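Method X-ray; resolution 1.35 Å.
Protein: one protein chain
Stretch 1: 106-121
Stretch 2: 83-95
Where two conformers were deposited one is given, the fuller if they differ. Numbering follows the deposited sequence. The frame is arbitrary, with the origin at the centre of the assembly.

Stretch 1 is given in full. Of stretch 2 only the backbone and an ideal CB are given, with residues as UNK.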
ATOM      1  N   ILE B 106       2.365   4.173 -11.620  1.00  5.31           N
ATOM      2  CA  ILE B 106       2.076   3.627 -10.298  0.59  5.49           C
ATOM      3  C   ILE B 106       2.116   2.103 -10.314  1.00  5.29           C
ATOM      4  O   ILE B 106       1.723   1.439 -11.285  1.00  5.74           O
ATOM      5  CB  ILE B 106       0.781   4.181  -9.674  0.59  6.50           C
ATOM      6  CG1 ILE B 106      -0.439   3.883 -10.535  0.59  6.16           C
ATOM      7  CG2 ILE B 106       0.893   5.662  -9.432  0.59  8.23           C
ATOM      8  CD1 ILE B 106      -1.740   4.266  -9.847  0.59  7.17           C
ATOM      9  N   HIS B 107       2.602   1.546  -9.207  1.00  5.30           N
ATOM     10  CA  HIS B 107       2.727   0.104  -9.067  1.00  5.34           C
ATOM     11  C   HIS B 107       2.656  -0.245  -7.594  1.00  5.27           C
ATOM     12  O   HIS B 107       3.298   0.389  -6.757  1.00  6.38           O
ATOM     13  CB  HIS B 107       4.025  -0.433  -9.691  1.00  5.68           C
ATOM     14  CG  HIS B 107       5.261   0.325  -9.302  1.00  6.69           C
ATOM     15  ND1 HIS B 107       5.556   1.572  -9.813  1.00  7.37           N
ATOM     16  CD2 HIS B 107       6.313  -0.021  -8.524  1.00  8.40           C
ATOM     17  CE1 HIS B 107       6.721   1.977  -9.339  1.00  7.95           C
ATOM     18  NE2 HIS B 107       7.199   1.035  -8.545  1.00  9.11           N
ATOM     19  N   LEU B 108       1.875  -1.262  -7.285  1.00  4.81           N
ATOM     20  CA  LEU B 108       1.823  -1.815  -5.938  1.00  4.22           C
ATOM     21  C   LEU B 108       2.764  -3.015  -5.873  1.00  4.10           C
ATOM     22  O   LEU B 108       2.642  -3.952  -6.677  1.00  5.17           O
ATOM     23  CB  LEU B 108       0.393  -2.248  -5.618  1.00  4.54           C
ATOM     24  CG  LEU B 108       0.136  -2.829  -4.227  1.00  4.82           C
ATOM     25  CD1 LEU B 108       0.603  -1.852  -3.159  1.00  5.86           C
ATOM     26  CD2 LEU B 108      -1.360  -3.075  -4.072  1.00  6.40           C
ATOM     27  N   HIS B 109       3.697  -2.992  -4.917  1.00  4.01           N
ATOM     28  CA  HIS B 109       4.581  -4.130  -4.695  1.00  4.01           C
ATOM     29  C   HIS B 109       3.908  -5.134  -3.776  1.00  3.87           C
ATOM     30  O   HIS B 109       3.343  -4.758  -2.742  1.00  4.97           O
ATOM     31  CB  HIS B 109       5.855  -3.696  -3.973  1.00  4.88           C
ATOM     32  CG  HIS B 109       6.709  -2.745  -4.732  1.00  4.95           C
ATOM     33  ND1 HIS B 109       7.738  -3.161  -5.553  1.00  5.73           N
ATOM     34  CD2 HIS B 109       6.724  -1.392  -4.749  1.00  6.31           C
ATOM     35  CE1 HIS B 109       8.321  -2.099  -6.080  1.00  6.19           C
ATOM     36  NE2 HIS B 109       7.741  -1.015  -5.588  1.00  6.26           N
ATOM     37  N   LEU B 110       4.000  -6.412  -4.138  1.00  4.22           N
ATOM     38  CA  LEU B 110       3.529  -7.518  -3.311  1.00  4.26           C
ATOM     39  C   LEU B 110       4.739  -8.401  -3.031  1.00  4.64           C
ATOM     40  O   LEU B 110       5.299  -9.000  -3.959  1.00  4.76           O
ATOM     41  CB  LEU B 110       2.432  -8.286  -4.048  1.00  4.86           C
ATOM     42  CG  LEU B 110       2.067  -9.692  -3.559  1.00  5.23           C
ATOM     43  CD1 LEU B 110       1.706  -9.740  -2.091  1.00  6.36           C
ATOM     44  CD2 LEU B 110       0.932 -10.234  -4.413  1.00  6.42           C
ATOM     45  N   LEU B 111       5.161  -8.458  -1.769  1.00  4.50           N
ATOM     46  CA  LEU B 111       6.378  -9.169  -1.374  1.00  4.36           C
ATOM     47  C   LEU B 111       6.032 -10.257  -0.370  1.00  4.24           C
ATOM     48  O   LEU B 111       5.361  -9.987   0.634  1.00  4.61           O
ATOM     49  CB  LEU B 111       7.369  -8.212  -0.697  1.00  5.58           C
ATOM     50  CG  LEU B 111       7.804  -7.000  -1.519  1.00  7.02           C
ATOM     51  CD1 LEU B 111       7.114  -5.732  -1.038  1.00  8.23           C
ATOM     52  CD2 LEU B 111       9.329  -6.839  -1.483  1.00  9.54           C
ATOM     53  N   GLY B 112       6.500 -11.475  -0.619  1.00  4.69           N
ATOM     54  CA  GLY B 112       6.286 -12.538   0.342  1.00  5.63           C
ATOM     55  C   GLY B 112       7.264 -13.670   0.163  1.00  4.67           C
ATOM     56  O   GLY B 112       8.238 -13.572  -0.593  1.00  5.76           O
ATOM     57  N   GLY B 113       7.006 -14.758   0.893  1.00  5.61           N
ATOM     58  CA  GLY B 113       7.837 -15.939   0.830  1.00  5.92           C
ATOM     59  C   GLY B 113       8.928 -15.977   1.864  1.00  6.76           C
ATOM     60  O   GLY B 113       9.708 -16.929   1.879  1.00  7.76           O
ATOM     61  N   ARG B 114       9.025 -14.951   2.697  1.00  6.83           N
ATOM     62  CA  ARG B 114       9.888 -14.938   3.863  1.00  6.90           C
ATOM     63  C   ARG B 114       9.243 -14.019   4.887  1.00  7.03           C
ATOM     64  O   ARG B 114       8.295 -13.287   4.587  1.00  6.76           O
ATOM     65  CB  ARG B 114      11.290 -14.418   3.533  1.00  6.72           C
ATOM     66  CG  ARG B 114      11.331 -12.960   3.077  1.00  7.39           C
ATOM     67  CD  ARG B 114      12.766 -12.440   3.071  1.00  8.08           C
ATOM     68  NE  ARG B 114      12.916 -11.181   2.330  1.00  8.40           N
ATOM     69  CZ  ARG B 114      12.705  -9.966   2.845  1.00  8.38           C
ATOM     70  NH1 ARG B 114      12.301  -9.826   4.105  1.00  8.14           N
ATOM     71  NH2 ARG B 114      12.881  -8.883   2.094  1.00  8.96           N
ATOM     72  N   GLN B 115       9.776 -14.040   6.099  1.00  7.18           N
ATOM     73  CA  GLN B 115       9.377 -13.057   7.099  1.00  7.31           C
ATOM     74  C   GLN B 115       9.795 -11.660   6.635  1.00  6.66           C
ATOM     75  O   GLN B 115      10.970 -11.417   6.322  1.00  7.66           O
ATOM     76  CB  GLN B 115      10.029 -13.384   8.446  1.00  7.62           C
ATOM     77  CG  GLN B 115       9.688 -12.365   9.527  1.00  8.01           C
ATOM     78  CD  GLN B 115       8.225 -12.441   9.925  1.00  8.68           C
ATOM     79  OE1 GLN B 115       7.737 -13.504  10.302  1.00  9.89           O
ATOM     80  NE2 GLN B 115       7.519 -11.324   9.837  1.00  7.94           N
ATOM     81  N   MET B 116       8.836 -10.745   6.575  1.00  6.56           N
ATOM     82  CA  MET B 116       9.128  -9.343   6.303  1.00  6.79           C
ATOM     83  C   MET B 116       9.434  -8.664   7.633  1.00  6.59           C
ATOM     84  O   MET B 116       8.801  -8.960   8.649  1.00  8.18           O
ATOM     85  CB  MET B 116       7.932  -8.691   5.597  1.00  7.03           C
ATOM     86  CG  MET B 116       7.501  -9.461   4.325  1.00  7.68           C
ATOM     87  SD  MET B 116       8.794  -9.694   3.091  1.00  8.21           S
ATOM     88  CE  MET B 116       9.189  -7.998   2.664  1.00  8.70           C
ATOM     89  N   THR B 117      10.413  -7.761   7.630  1.00  6.22           N
ATOM     90  CA  THR B 117      10.964  -7.216   8.868  1.00  6.65           C
ATOM     91  C   THR B 117      10.661  -5.725   8.984  1.00  6.40           C
ATOM     92  O   THR B 117      10.113  -5.089   8.071  1.00  7.03           O
ATOM     93  CB  THR B 117      12.474  -7.492   8.964  1.00  8.72           C
ATOM     94  OG1 THR B 117      13.143  -6.809   7.898  1.00  9.43           O
ATOM     95  CG2 THR B 117      12.763  -8.986   8.876  1.00  9.83           C
ATOM     96  N   TRP B 118      11.005  -5.164  10.138  1.00  7.01           N
ATOM     97  CA  TRP B 118      10.619  -3.801  10.467  1.00  7.40           C
ATOM     98  C   TRP B 118      11.878  -3.051  10.888  1.00  8.59           C
ATOM     99  O   TRP B 118      12.671  -3.582  11.677  1.00  9.67           O
ATOM    100  CB  TRP B 118       9.598  -3.813  11.614  1.00  8.01           C
ATOM    101  CG  TRP B 118       8.708  -2.598  11.666  1.00  7.53           C
ATOM    102  CD1 TRP B 118       8.620  -1.667  12.673  1.00  8.18           C
ATOM    103  CD2 TRP B 118       7.762  -2.195  10.670  1.00  7.16           C
ATOM    104  NE1 TRP B 118       7.667  -0.723  12.362  1.00  8.19           N
ATOM    105  CE2 TRP B 118       7.123  -1.025  11.139  1.00  7.55           C
ATOM    106  CE3 TRP B 118       7.373  -2.731   9.431  1.00  7.15           C
ATOM    107  CZ2 TRP B 118       6.129  -0.373  10.410  1.00  7.99           C
ATOM    108  CZ3 TRP B 118       6.382  -2.086   8.708  1.00  7.78           C
ATOM    109  CH2 TRP B 118       5.777  -0.914   9.196  1.00  7.94           C
ATOM    110  N   PRO B 119      12.112  -1.829  10.383  1.00  8.30           N
ATOM    111  CA  PRO B 119      11.223  -1.012   9.547  1.00  7.93           C
ATOM    112  C   PRO B 119      11.166  -1.499   8.097  1.00  6.99           C
ATOM    113  O   PRO B 119      12.032  -2.270   7.655  1.00  7.36           O
ATOM    114  CB  PRO B 119      11.904   0.371   9.574  1.00  8.92           C
ATOM    115  CG  PRO B 119      13.376   0.058   9.759  1.00  9.96           C
ATOM    116  CD  PRO B 119      13.376  -1.129  10.703  1.00  9.35           C
ATOM    117  N   PRO B 120      10.180  -1.024   7.344  1.00  6.61           N
ATOM    118  CA  PRO B 120      10.030  -1.453   5.934  1.00  6.42           C
ATOM    119  C   PRO B 120      10.865  -0.563   5.020  1.00  6.61           C
ATOM    120  O   PRO B 120      10.354   0.190   4.176  1.00  7.26           O
ATOM    121  CB  PRO B 120       8.530  -1.267   5.705  1.00  6.77           C
ATOM    122  CG  PRO B 120       8.218  -0.032   6.515  1.00  7.25           C
ATOM    123  CD  PRO B 120       9.104  -0.093   7.740  1.00  6.88           C
ATOM    124  N   GLY B 121      12.184  -0.645   5.190  1.00  6.74           N
ATOM    125  CA  GLY B 121      13.093   0.289   4.545  1.00  7.51           C
ATOM    126  C   GLY B 121      13.083   1.648   5.209  1.00  8.98           C
ATOM    127  O   GLY B 121      13.509   2.648   4.625  1.00  9.55           O
ATOM    128  OXT GLY B 121      12.621   1.760   6.352  1.00 11.28           O
ATOM    129  N   UNK B  83       0.052 -18.279  -3.127  1.00  8.73           N
ATOM    130  CA  UNK B  83       0.461 -19.020  -1.948  1.00  8.62           C
ATOM    131  C   UNK B  83       1.151 -18.211  -0.873  1.00  8.24           C
ATOM    132  O   UNK B  83       1.878 -18.783  -0.061  1.00 10.38           O
ATOM    133  CB  UNK B  83       1.391 -20.158  -2.373  1.00  8.62           C
ATOM    134  N   UNK B  84       0.930 -16.897  -0.822  1.00  7.07           N
ATOM    135  CA  UNK B  84       1.623 -16.030   0.127  1.00  6.91           C
ATOM    136  C   UNK B  84       0.786 -15.677   1.349  1.00  6.34           C
ATOM    137  O   UNK B  84       1.345 -15.196   2.346  1.00  6.96           O
ATOM    138  CB  UNK B  84       2.057 -14.742  -0.576  1.00  6.91           C
ATOM    139  N   UNK B  85      -0.536 -15.843   1.269  1.00  7.05           N
ATOM    140  CA  UNK B  85      -1.432 -15.236   2.244  1.00  7.50           C
ATOM    141  C   UNK B  85      -1.453 -15.957   3.585  1.00  8.22           C
ATOM    142  O   UNK B  85      -1.658 -15.307   4.613  1.00  9.20           O
ATOM    143  CB  UNK B  85      -2.851 -15.188   1.674  1.00  7.50           C
ATOM    144  N   UNK B  86      -1.271 -17.277   3.606  1.00  9.61           N
ATOM    145  CA  UNK B  86      -1.326 -17.983   4.883  1.00 11.19           C
ATOM    146  C   UNK B  86      -0.166 -17.578   5.790  1.00 10.50           C
ATOM    147  O   UNK B  86      -0.360 -17.294   6.978  1.00 12.05           O
ATOM    148  CB  UNK B  86      -1.310 -19.496   4.654  1.00 11.19           C
ATOM    149  N   UNK B  87       1.052 -17.530   5.248  1.00  9.13           N
ATOM    150  CA  UNK B  87       2.176 -17.087   6.061  1.00  9.06           C
ATOM    151  C   UNK B  87       2.149 -15.580   6.253  1.00  8.29           C
ATOM    152  O   UNK B  87       2.448 -15.094   7.344  1.00  9.87           O
ATOM    153  CB  UNK B  87       3.499 -17.513   5.422  1.00  9.06           C
ATOM    154  N   UNK B  88       1.805 -14.833   5.208  1.00  7.06           N
ATOM    155  CA  UNK B  88       1.735 -13.385   5.276  1.00  6.33           C
ATOM    156  C   UNK B  88       2.669 -12.712   4.295  1.00  5.72           C
ATOM    157  O   UNK B  88       3.596 -13.328   3.755  1.00  6.57           O
ATOM    158  CB  UNK B  88       2.053 -12.912   6.696  1.00  6.33           C
ATOM    159  N   UNK B  89       2.433 -11.428   4.059  1.00  4.81           N
ATOM    160  CA  UNK B  89       3.108 -10.710   2.980  1.00  4.57           C
ATOM    161  C   UNK B  89       2.985  -9.217   3.242  1.00  3.75           C
ATOM    162  O   UNK B  89       2.263  -8.785   4.150  1.00  4.79           O
ATOM    163  CB  UNK B  89       2.522 -11.076   1.615  1.00  4.57           C
ATOM    164  N   UNK B  90       3.696  -8.433   2.437  1.00  3.81           N
ATOM    165  CA  UNK B  90       3.695  -6.986   2.564  1.00  4.19           C
ATOM    166  C   UNK B  90       3.312  -6.342   1.240  1.00  4.03           C
ATOM    167  O   UNK B  90       3.699  -6.819   0.160  1.00  5.20           O
ATOM    168  CB  UNK B  90       5.064  -6.484   3.029  1.00  4.19           C
ATOM    169  N   UNK B  91       2.551  -5.250   1.329  1.00  4.30           N
ATOM    170  CA  UNK B  91       2.149  -4.439   0.179  1.00  3.80           C
ATOM    171  C   UNK B  91       2.757  -3.049   0.329  1.00  3.88           C
ATOM    172  O   UNK B  91       2.665  -2.450   1.412  1.00  4.74           O
ATOM    173  CB  UNK B  91       0.626  -4.359   0.060  1.00  3.80           C
ATOM    174  N   UNK B  92       3.383  -2.536  -0.733  1.00  3.95           N
ATOM    175  CA  UNK B  92       4.089  -1.253  -0.652  1.00  3.90           C
ATOM    176  C   UNK B  92       3.772  -0.402  -1.876  1.00  3.97           C
ATOM    177  O   UNK B  92       3.951  -0.858  -3.013  1.00  4.37           O
ATOM    178  CB  UNK B  92       5.599  -1.470  -0.533  1.00  3.90           C
ATOM    179  N   UNK B  93       3.392   0.864  -1.653  1.00  4.20           N
ATOM    180  CA  UNK B  93       3.458   1.893  -2.696  1.00  4.45           C
ATOM    181  C   UNK B  93       4.607   2.833  -2.361  1.00  4.77           C
ATOM    182  O   UNK B  93       4.664   3.371  -1.250  1.00  5.89           O
ATOM    183  CB  UNK B  93       2.139   2.659  -2.813  1.00  4.45           C
ATOM    184  N   UNK B  94       5.492   3.068  -3.320  1.00  4.84           N
ATOM    185  CA  UNK B  94       6.531   4.082  -3.195  1.00  5.07           C
ATOM    186  C   UNK B  94       6.086   5.323  -3.951  1.00  5.05           C
ATOM    187  O   UNK B  94       5.512   5.214  -5.037  1.00  5.83           O
ATOM    188  CB  UNK B  94       7.874   3.571  -3.720  1.00  5.07           C
ATOM    189  N   UNK B  95       6.369   6.501  -3.399  1.00  5.60           N
ATOM    190  CA  UNK B  95       5.964   7.750  -4.040  1.00  5.47           C
ATOM    191  C   UNK B  95       7.164   8.680  -4.132  1.00  5.70           C
ATOM    192  O   UNK B  95       7.673   9.161  -3.105  1.00  6.23           O
ATOM    193  CB  UNK B  95       4.821   8.417  -3.272  1.00  5.47           C
TER

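Backbone bonds fix the register. Stretch 1 runs antiparallel to positions 89-95 (153° between strand directions), with paired N to O bonds of 2.9 Å each way between position 90 and Leu-111. Around His-109, its N lies 2.9 Å from O of position 92, whose N lies 3.0 Å from His-109 O. Alternate side chains therefore share a face.

Position 83 has phi 77°, which favours glycine, and nothing of stretch 1 is near its CB; it is Gly-83. Position 84 points toward stretch 1, its ideal CB 4.9 Å from Gly-112 CA and 5.2 Å from Leu-110 CD1. A medium apolar chain such as leucine, isoleucine or methionine would suit. It is Leu-84: CD1 meets Leu-110 CD1 at 4.0 Å, and CD2 lies 4.0 Å from Gly-113 N.

Positions 85, 86 and 87 have helical angles and no stretch 1 atom within 5.5 Å of their CBs, so stretch 1 leaves the choice open; they are Ser-85, Glu-86 and Met-87. At 88, phi/psi of 120/164 would jam a CB against the preceding carbonyl O, which calls for glycine. In Gly-88, N donates to Leu-84 O (2.9 Å), while O accepts from a water that in turn accepts from Gly-113 N (2.7 Å from Gly-88 O to that water, 2.8 Å from the water to Gly-113 N).

Position 89 sits beside Gly-112, with its ideal CB 3.2 Å from Leu-111 O and 4.0 Å from Leu-110 CD1. A flat aromatic or a leucine could cover the latter methyl. Tyr-89 does so, CD2 lying 3.3 Å from Leu-110 CD1.

Position 90 shares a face with Leu-111, its ideal CB 4.1 Å from Met-116 CG. Farther out, the carbonyl of Thr-117 offers an acceptor among Met-116, Trp-118 and Pro-120, so a long donor, lysine or arginine, fits. Arg-90 donates from NH1 to Thr-117 O (2.7 Å) and weakly from NH2 (3.3 Å). Its guanidinium is sandwiched, Met-116 CB over one face (3.6 Å from CZ) and Pro-120 CB over the other (3.8 Å from NH1). A water bridges NH2 to Met-116 O, 2.9 Å from each.

Position 91 faces Leu-108 CD1 (4.1 Å from the ideal CB) on the Leu-110 side, suiting leucine, isoleucine or valine. Leu-91 places CD2 3.9 Å from Leu-110 CD1.

At 92, the ideal CB is 4.1 Å from His-109 CB and 4.6 Å from Leu-111 CD1; a compact apolar chain would suit. Val-92 sets CG2 3.9 Å from Leu-111 CD1.

Position 93 points sideways, its ideal CB 4.8 Å from Leu-108 CD1, so a larger apolar or aromatic group could reach it. Phe-93 lays its ring under that methyl, Leu-108 CD1 being 3.6 Å from the Phe-93 ring centroid and 6° off the normal.

Position 94 points toward His-109 NE2 (5.0 Å from the ideal CB) and His-107 NE2; a short polar chain suits. Asn-94 ND2 donates to a water 2.9 Å away that also bonds both imidazoles. Position 95 is out of reach, leaving its choice open; it is Val-95.

Stretch 2, residues 83-95: GLSEMGYRLVFNV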
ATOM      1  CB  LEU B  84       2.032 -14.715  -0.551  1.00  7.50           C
ATOM      2  CG  LEU B  84       2.782 -14.851  -1.881  1.00  7.84           C
ATOM      3  CD1 LEU B  84       3.068 -13.455  -2.445  1.00  8.48           C
ATOM      4  CD2 LEU B  84       4.068 -15.669  -1.696  1.00  8.79           C
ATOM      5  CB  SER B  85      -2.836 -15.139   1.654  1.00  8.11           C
ATOM      6  OG  SER B  85      -3.282 -16.402   1.199  1.00  9.02           O
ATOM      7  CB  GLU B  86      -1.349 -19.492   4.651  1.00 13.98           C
ATOM      8  CG  GLU B  86      -2.665 -19.989   4.087  1.00 18.90           C
ATOM      9  CD  GLU B  86      -3.826 -19.748   5.034  1.00 23.64           C
ATOM     10  OE1 GLU B  86      -3.744 -20.205   6.195  1.00 25.43           O
ATOM     11  OE2 GLU B  86      -4.812 -19.085   4.623  1.00 25.35           O
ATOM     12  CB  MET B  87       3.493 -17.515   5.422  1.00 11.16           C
ATOM     13  CG  MET B  87       3.708 -19.016   5.442  1.00 15.01           C
ATOM     14  SD  MET B  87       3.888 -19.698   7.100  1.00 19.07           S
ATOM     15  CE  MET B  87       5.533 -19.094   7.484  1.00 21.19           C
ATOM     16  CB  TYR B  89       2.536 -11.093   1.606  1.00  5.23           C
ATOM     17  CG  TYR B  89       1.065 -10.778   1.464  1.00  4.39           C
ATOM     18  CD1 TYR B  89       0.086 -11.714   1.814  1.00  5.11           C
ATOM     19  CD2 TYR B  89       0.645  -9.534   1.008  1.00  5.00           C
ATOM     20  CE1 TYR B  89      -1.275 -11.415   1.688  1.00  5.71           C
ATOM     21  CE2 TYR B  89      -0.689  -9.237   0.870  1.00  4.93           C
ATOM     22  CZ  TYR B  89      -1.641 -10.170   1.198  1.00  4.97           C
ATOM     23  OH  TYR B  89      -2.963  -9.832   1.050  1.00  6.37           O
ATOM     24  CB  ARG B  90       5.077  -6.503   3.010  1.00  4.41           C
ATOM     25  CG  ARG B  90       5.220  -4.974   3.119  1.00  4.43           C
ATOM     26  CD  ARG B  90       6.453  -4.598   3.924  1.00  5.26           C
ATOM     27  NE  ARG B  90       6.282  -5.002   5.319  1.00  5.17           N
ATOM     28  CZ  ARG B  90       7.271  -5.228   6.183  1.00  5.15           C
ATOM     29  NH1 ARG B  90       8.552  -5.106   5.811  1.00  5.61           N
ATOM     30  NH2 ARG B  90       6.961  -5.612   7.419  1.00  6.20           N
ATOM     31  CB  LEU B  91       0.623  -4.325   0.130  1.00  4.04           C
ATOM     32  CG  LEU B  91      -0.143  -5.640  -0.066  1.00  4.61           C
ATOM     33  CD1 LEU B  91      -1.628  -5.424   0.098  1.00  5.64           C
ATOM     34  CD2 LEU B  91       0.159  -6.253  -1.414  1.00  6.05           C
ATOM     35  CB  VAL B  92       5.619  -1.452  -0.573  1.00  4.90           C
ATOM     36  CG1 VAL B  92       6.319  -0.104  -0.426  1.00  5.80           C
ATOM     37  CG2 VAL B  92       5.990  -2.386   0.577  1.00  5.84           C
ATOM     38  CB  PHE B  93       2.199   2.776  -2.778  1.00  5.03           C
ATOM     39  CG  PHE B  93       0.976   2.130  -3.392  1.00  5.44           C
ATOM     40  CD1 PHE B  93       0.930   1.812  -4.756  1.00  6.28           C
ATOM     41  CD2 PHE B  93      -0.161   1.933  -2.615  1.00  6.46           C
ATOM     42  CE1 PHE B  93      -0.232   1.279  -5.308  1.00  7.24           C
ATOM     43  CE2 PHE B  93      -1.316   1.391  -3.167  1.00  7.37           C
ATOM     44  CZ  PHE B  93      -1.353   1.085  -4.511  1.00  7.70           C
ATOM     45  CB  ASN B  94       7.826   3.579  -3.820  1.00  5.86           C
ATOM     46  CG  ASN B  94       8.458   2.460  -3.021  1.00  6.54           C
ATOM     47  OD1 ASN B  94       8.116   2.233  -1.860  1.00  6.52           O
ATOM     48  ND2 ASN B  94       9.428   1.786  -3.623  1.00  7.63           N
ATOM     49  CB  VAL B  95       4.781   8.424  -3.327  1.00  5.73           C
ATOM     50  CG1 VAL B  95       4.269   9.599  -4.168  1.00  6.82           C
ATOM     51  CG2 VAL B  95       3.667   7.406  -3.079  1.00  7.13           C
TER
HETATM   52  O   HOH W   1       5.779 -14.518   5.101  1.00  8.94           O
HETATM   53  O   HOH W   2       4.477 -15.182   1.926  1.00  9.49           O
HETATM   54  O   HOH W   3       7.819  -6.577   9.984  1.00  9.04           O
HETATM   55  O   HOH W   4       5.424   1.865  -5.927  1.00  7.33           O
HETATM   56  O   HOH W   5       3.561   3.675  -7.283  1.00  9.37           O
HETATM   57  O   HOH W   6       8.982   1.484  -6.523  1.00 13.16           O
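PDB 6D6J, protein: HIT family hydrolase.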